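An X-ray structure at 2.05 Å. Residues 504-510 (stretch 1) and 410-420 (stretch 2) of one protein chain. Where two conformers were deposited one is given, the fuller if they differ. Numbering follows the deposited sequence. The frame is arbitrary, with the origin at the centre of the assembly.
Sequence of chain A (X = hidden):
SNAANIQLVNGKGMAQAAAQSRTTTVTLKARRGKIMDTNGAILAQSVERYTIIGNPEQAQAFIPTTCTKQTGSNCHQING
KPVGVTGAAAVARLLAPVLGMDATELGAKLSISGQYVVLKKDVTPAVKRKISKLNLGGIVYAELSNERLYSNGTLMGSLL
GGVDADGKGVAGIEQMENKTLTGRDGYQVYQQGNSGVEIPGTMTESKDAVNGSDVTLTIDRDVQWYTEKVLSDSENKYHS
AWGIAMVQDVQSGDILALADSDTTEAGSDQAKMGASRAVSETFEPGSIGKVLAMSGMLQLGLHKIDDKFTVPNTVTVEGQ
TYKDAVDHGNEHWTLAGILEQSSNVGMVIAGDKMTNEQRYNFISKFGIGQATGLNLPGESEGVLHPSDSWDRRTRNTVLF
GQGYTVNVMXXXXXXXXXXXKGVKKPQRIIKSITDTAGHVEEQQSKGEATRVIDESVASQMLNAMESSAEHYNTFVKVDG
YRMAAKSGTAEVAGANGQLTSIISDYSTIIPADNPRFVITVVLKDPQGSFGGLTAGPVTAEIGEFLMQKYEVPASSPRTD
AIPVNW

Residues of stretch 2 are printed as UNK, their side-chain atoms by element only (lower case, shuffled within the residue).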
ATOM      1  N   SER A 504       2.551  -9.070 -20.391  1.00 18.04           N
ATOM      2  CA  SER A 504       1.231  -8.825 -20.961  1.00 17.02           C
ATOM      3  C   SER A 504       0.512  -7.884 -19.998  1.00 19.66           C
ATOM      4  O   SER A 504       0.375  -8.204 -18.817  1.00 13.79           O
ATOM      5  CB  SER A 504       0.465 -10.153 -21.022  1.00 15.17           C
ATOM      6  OG  SER A 504      -0.915  -9.995 -21.326  1.00 16.72           O
ATOM      7  N   ASP A 505       0.062  -6.726 -20.481  1.00 16.88           N
ATOM      8  CA  ASP A 505      -0.690  -5.810 -19.623  1.00 14.60           C
ATOM      9  C   ASP A 505      -2.053  -5.522 -20.208  1.00 16.15           C
ATOM     10  O   ASP A 505      -2.277  -5.670 -21.415  1.00 11.56           O
ATOM     11  CB  ASP A 505       0.084  -4.521 -19.236  1.00 11.16           C
ATOM     12  CG  ASP A 505       0.491  -3.650 -20.432  1.00 18.95           C
ATOM     13  OD1 ASP A 505       0.257  -4.038 -21.584  1.00 17.82           O
ATOM     14  OD2 ASP A 505       1.080  -2.552 -20.213  1.00 15.42           O
ATOM     15  N   TYR A 506      -2.975  -5.125 -19.345  1.00 12.88           N
ATOM     16  CA  TYR A 506      -4.350  -4.958 -19.772  1.00 14.23           C
ATOM     17  C   TYR A 506      -5.012  -4.109 -18.720  1.00 15.72           C
ATOM     18  O   TYR A 506      -4.860  -4.373 -17.537  1.00 14.78           O
ATOM     19  CB  TYR A 506      -5.044  -6.334 -19.864  1.00 10.31           C
ATOM     20  CG  TYR A 506      -6.265  -6.378 -20.791  1.00 12.59           C
ATOM     21  CD1 TYR A 506      -7.530  -5.960 -20.348  1.00 14.43           C
ATOM     22  CD2 TYR A 506      -6.158  -6.869 -22.094  1.00 13.86           C
ATOM     23  CE1 TYR A 506      -8.669  -6.023 -21.217  1.00 15.16           C
ATOM     24  CE2 TYR A 506      -7.282  -6.929 -22.955  1.00 16.97           C
ATOM     25  CZ  TYR A 506      -8.527  -6.509 -22.507  1.00 21.18           C
ATOM     26  OH  TYR A 506      -9.634  -6.573 -23.371  1.00 23.19           O
ATOM     27  N   SER A 507      -5.727  -3.076 -19.147  1.00 12.18           N
ATOM     28  CA  SER A 507      -6.384  -2.199 -18.212  1.00 13.43           C
ATOM     29  C   SER A 507      -7.805  -1.953 -18.705  1.00 17.21           C
ATOM     30  O   SER A 507      -8.026  -1.586 -19.863  1.00 17.04           O
ATOM     31  CB  SER A 507      -5.596  -0.899 -18.053  1.00 17.29           C
ATOM     32  OG  SER A 507      -6.167  -0.097 -17.032  1.00 21.24           O
ATOM     33  N   THR A 508      -8.758  -2.164 -17.804  1.00 16.40           N
ATOM     34  CA  THR A 508     -10.162  -2.145 -18.138  1.00 13.34           C
ATOM     35  C   THR A 508     -10.938  -1.142 -17.282  1.00 12.56           C
ATOM     36  O   THR A 508     -10.744  -1.067 -16.060  1.00 15.11           O
ATOM     37  CB  THR A 508     -10.792  -3.527 -17.865  1.00 24.31           C
ATOM     38  OG1 THR A 508     -10.097  -4.522 -18.631  1.00 28.48           O
ATOM     39  CG2 THR A 508     -12.265  -3.505 -18.288  1.00 23.13           C
ATOM     40  N   ILE A 509     -11.824  -0.397 -17.928  1.00 13.87           N
ATOM     41  CA  ILE A 509     -12.762   0.492 -17.242  1.00 15.92           C
ATOM     42  C   ILE A 509     -14.107  -0.204 -17.300  1.00 20.77           C
ATOM     43  O   ILE A 509     -14.537  -0.616 -18.371  1.00 17.85           O
ATOM     44  CB  ILE A 509     -12.894   1.839 -17.988  1.00 12.64           C
ATOM     45  CG1 ILE A 509     -11.552   2.580 -17.973  1.00 16.19           C
ATOM     46  CG2 ILE A 509     -14.008   2.668 -17.373  1.00 14.64           C
ATOM     47  CD1 ILE A 509     -11.429   3.699 -19.052  1.00 12.79           C
ATOM     48  N   ILE A 510     -14.771  -0.356 -16.160  1.00 13.32           N
ATOM     49  CA  ILE A 510     -16.006  -1.126 -16.146  1.00 16.19           C
ATOM     50  C   ILE A 510     -17.016  -0.564 -15.115  1.00 16.01           C
ATOM     51  O   ILE A 510     -16.618  -0.097 -14.050  1.00 20.35           O
ATOM     52  CB  ILE A 510     -15.679  -2.626 -15.877  1.00 18.98           C
ATOM     53  CG1 ILE A 510     -16.911  -3.510 -16.106  1.00 20.81           C
ATOM     54  CG2 ILE A 510     -15.125  -2.830 -14.450  1.00 18.84           C
ATOM     55  CD1 ILE A 510     -16.647  -4.987 -15.868  1.00 16.00           C
ATOM     56  N   UNK A 410       0.626   4.138 -11.580  1.00 13.76           N
ATOM     57  CA  UNK A 410       0.662   5.238 -12.542  1.00 15.89           C
ATOM     58  C   UNK A 410      -0.150   4.902 -13.799  1.00 16.37           C
ATOM     59  O   UNK A 410      -0.897   5.734 -14.313  1.00 16.96           O
ATOM     60  c   UNK A 410       2.104   5.515 -12.954  1.00 16.35           C
ATOM     61  n   UNK A 410       5.054   7.360 -11.931  1.00 18.21           N
ATOM     62  c   UNK A 410       4.394   6.243 -12.268  1.00 21.23           C
ATOM     63  c   UNK A 410       2.946   6.144 -11.852  1.00 22.01           C
ATOM     64  o   UNK A 410       4.914   5.323 -12.906  1.00 19.77           O
ATOM     65  N   UNK A 411      -0.002   3.682 -14.295  1.00 15.85           N
ATOM     66  CA  UNK A 411      -0.741   3.273 -15.485  1.00 17.05           C
ATOM     67  C   UNK A 411      -2.248   3.318 -15.203  1.00 14.04           C
ATOM     68  O   UNK A 411      -3.042   3.797 -16.005  1.00 15.46           O
ATOM     69  c   UNK A 411      -0.329   1.850 -15.879  1.00 15.39           C
ATOM     70  c   UNK A 411      -0.968   1.332 -17.168  1.00 23.55           C
ATOM     71  c   UNK A 411      -0.411  -0.050 -17.511  1.00 16.40           C
ATOM     72  c   UNK A 411      -0.698   2.313 -18.274  1.00 22.06           C
ATOM     73  N   UNK A 412      -2.623   2.834 -14.027  1.00 15.28           N
ATOM     74  CA  UNK A 412      -4.008   2.722 -13.648  1.00 13.68           C
ATOM     75  C   UNK A 412      -4.607   4.119 -13.451  1.00 17.06           C
ATOM     76  O   UNK A 412      -5.727   4.374 -13.873  1.00 14.71           O
ATOM     77  c   UNK A 412      -4.152   1.870 -12.377  1.00 20.00           C
ATOM     78  c   UNK A 412      -5.593   1.850 -11.883  1.00 17.74           C
ATOM     79  o   UNK A 412      -3.758   0.523 -12.678  1.00 12.02           O
ATOM     80  N   UNK A 413      -3.854   5.020 -12.821  1.00 16.75           N
ATOM     81  CA  UNK A 413      -4.320   6.387 -12.662  1.00 14.76           C
ATOM     82  C   UNK A 413      -4.477   7.116 -14.006  1.00 17.45           C
ATOM     83  O   UNK A 413      -5.414   7.890 -14.183  1.00 18.59           O
ATOM     84  c   UNK A 413      -4.194   8.249 -10.941  1.00 20.08           C
ATOM     85  c   UNK A 413      -3.413   7.207 -11.734  1.00 13.44           C
ATOM     86  n   UNK A 413      -3.533   9.346 -10.561  1.00 18.97           N
ATOM     87  o   UNK A 413      -5.388   8.063 -10.670  1.00 13.84           O
ATOM     88  N   UNK A 414      -3.567   6.869 -14.939  1.00 15.67           N
ATOM     89  CA  UNK A 414      -3.654   7.499 -16.268  1.00 17.66           C
ATOM     90  C   UNK A 414      -4.917   7.038 -16.995  1.00 15.52           C
ATOM     91  O   UNK A 414      -5.647   7.832 -17.583  1.00 18.33           O
ATOM     92  c   UNK A 414      -2.403   7.166 -17.103  1.00 13.87           C
ATOM     93  N   UNK A 415      -5.180   5.739 -16.958  1.00 14.16           N
ATOM     94  CA  UNK A 415      -6.417   5.219 -17.533  1.00 15.32           C
ATOM     95  C   UNK A 415      -7.669   5.752 -16.822  1.00 17.71           C
ATOM     96  O   UNK A 415      -8.702   6.002 -17.459  1.00 13.95           O
ATOM     97  c   UNK A 415      -5.317   3.190 -18.511  1.00 17.74           C
ATOM     98  c   UNK A 415      -5.548   3.634 -19.974  1.00 16.68           C
ATOM     99  c   UNK A 415      -7.786   3.113 -17.901  1.00 13.66           C
ATOM    100  c   UNK A 415      -6.403   3.682 -17.538  1.00 16.98           C
ATOM    101  N   UNK A 416      -7.581   5.943 -15.510  0.57 17.01           N
ATOM    102  CA  UNK A 416      -8.715   6.480 -14.758  0.57 16.01           C
ATOM    103  C   UNK A 416      -9.132   7.844 -15.304  0.57 17.03           C
ATOM    104  O   UNK A 416     -10.311   8.217 -15.237  0.57 15.95           O
ATOM    105  c   UNK A 416      -8.376   6.626 -13.270  0.57 15.23           C
ATOM    106  o   UNK A 416      -7.750   7.873 -13.035  0.57 14.82           O
ATOM    107  N   UNK A 417      -8.172   8.584 -15.853  1.00 19.39           N
ATOM    108  CA  UNK A 417      -8.473   9.923 -16.398  1.00 17.93           C
ATOM    109  C   UNK A 417      -9.564   9.836 -17.469  1.00 22.84           C
ATOM    110  O   UNK A 417     -10.478  10.672 -17.514  1.00 20.09           O
ATOM    111  c   UNK A 417      -6.223  10.952 -15.972  1.00 19.00           C
ATOM    112  c   UNK A 417      -7.225  10.598 -17.035  1.00 22.41           C
ATOM    113  c   UNK A 417      -7.625  11.839 -17.844  1.00 17.78           C
ATOM    114  N   UNK A 418      -9.468   8.825 -18.331  1.00 17.47           N
ATOM    115  CA  UNK A 418     -10.485   8.617 -19.368  1.00 15.52           C
ATOM    116  C   UNK A 418     -11.841   8.203 -18.770  1.00 20.01           C
ATOM    117  O   UNK A 418     -12.908   8.516 -19.308  1.00 20.29           O
ATOM    118  c   UNK A 418     -11.046   7.383 -21.507  1.00 21.41           C
ATOM    119  c   UNK A 418     -10.055   7.506 -20.376  1.00 17.78           C
ATOM    120  c   UNK A 418      -8.359   9.123 -21.448  1.00 20.08           C
ATOM    121  c   UNK A 418      -8.623   7.731 -20.887  1.00 21.43           C
ATOM    122  N   UNK A 419     -11.788   7.441 -17.693  1.00 15.66           N
ATOM    123  CA  UNK A 419     -13.005   6.984 -17.000  1.00 16.48           C
ATOM    124  C   UNK A 419     -13.684   8.086 -16.216  1.00 20.44           C
ATOM    125  O   UNK A 419     -14.903   8.039 -15.974  1.00 20.55           O
ATOM    126  c   UNK A 419     -12.639   5.811 -16.040  1.00 13.77           C
ATOM    127  N   UNK A 420     -12.888   9.057 -15.771  1.00 16.56           N
ATOM    128  CA  UNK A 420     -13.357  10.076 -14.846  1.00 18.40           C
ATOM    129  C   UNK A 420     -13.525  11.449 -15.529  1.00 21.07           C
ATOM    130  O   UNK A 420     -13.195  12.490 -14.957  1.00 19.05           O
ATOM    131  n   UNK A 420     -12.204  11.632 -11.716  1.00 29.96           N
ATOM    132  o   UNK A 420     -14.207  10.778 -12.229  1.00 23.01           O
ATOM    133  c   UNK A 420     -12.395  10.181 -13.650  1.00 20.91           C
ATOM    134  c   UNK A 420     -13.014  10.891 -12.465  1.00 27.65           C
TER

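Position 410 carries three side-chain carbons in an unbranched row, the third bearing one oxygen and one nitrogen. This is an amide on a two-methylene spacer, and it stays out of reach of the strand 504-510; both polar atoms are hydrogen-bonded elsewhere in the structure. The residue is Gln410.

Position 411 has four carbons, forked at the second, with CB directed toward the strand. One terminal methyl lies near the carboxylate of Asp505. A fork one carbon beyond CB identifies Leu411, whose CD2 is 4.0 Å from Asp505 OD2, a van der Waals approach.

At position 412 a single carbon carries one oxygen and one carbon, the branched hydroxyl side chain of threonine. Its CB points sideways, and although the CA atoms of 412 and Ser507 are 7.1 Å apart, no side-chain contact follows. This is Thr412.

Position 413 shows two carbons, the second with one oxygen and one nitrogen: an amide one carbon shorter than that of Gln410, hence Asn413. It too is out of reach, and its amide is satisfied elsewhere in the structure.

Position 414 has one side-chain carbon and nothing beyond it, which makes it Ala414; it does not reach the strand.

Position 415 has four carbons forked at the first, one arm two carbons long. It points toward the strand and touches both Ser507 and Ile509. Branching at CB with unequal arms gives Ile415. Both CG2 and CG1 of Ile415 lie 3.7 Å from Ser507 OG, and Ile415 CG2 is 3.8 Å from Ile509 CG1.

Position 416 is one carbon followed by one oxygen, and its CA-to-CB bond points away from the strand. The oxygen turns back onto the helix, donating a 2.6 Å hydrogen bond to the backbone O of Asn413. This is Ser416, with OG as the donor.

Position 417 holds three carbons, the first carrying the other two. That symmetric fork at CB is Val417, which faces away.

Position 418 repeats the four-carbon pattern of Ile415. Its CB points toward the strand and lies 4.3 Å from Ile509 CD1, but the end of the side chain leads away. It is Ile418.

Position 419 again has a lone carbon, directed at Ile509. It is Ala419, with CB 3.7 Å from Ile509 CG2; the short side chain accompanies a CA-to-CA distance of 6.5 Å between these residues.

Position 420, beyond the helix, has two carbons, the second bearing oxygen and nitrogen. It is Asn420, the first residue to leave helical phi/psi, and it makes no contact.

The helix packs on the strand with their N-to-C directions 34° apart and their axes 9.0 Å apart at closest approach. Alternation along the strand turns Asp505, Ser507 and Ile509 toward the helix, and Tyr506 and Thr508 away. No hydrogen bond crosses the 307 Å² interface. Ile509 anchors it, meeting Ile415, Ile418 and Ala419, while Ser507 OG, hydrogen-bonded elsewhere in the structure, packs against the aliphatic side chain of Ile415.

Stretch 2 (410-420) QLTNAISVIAN
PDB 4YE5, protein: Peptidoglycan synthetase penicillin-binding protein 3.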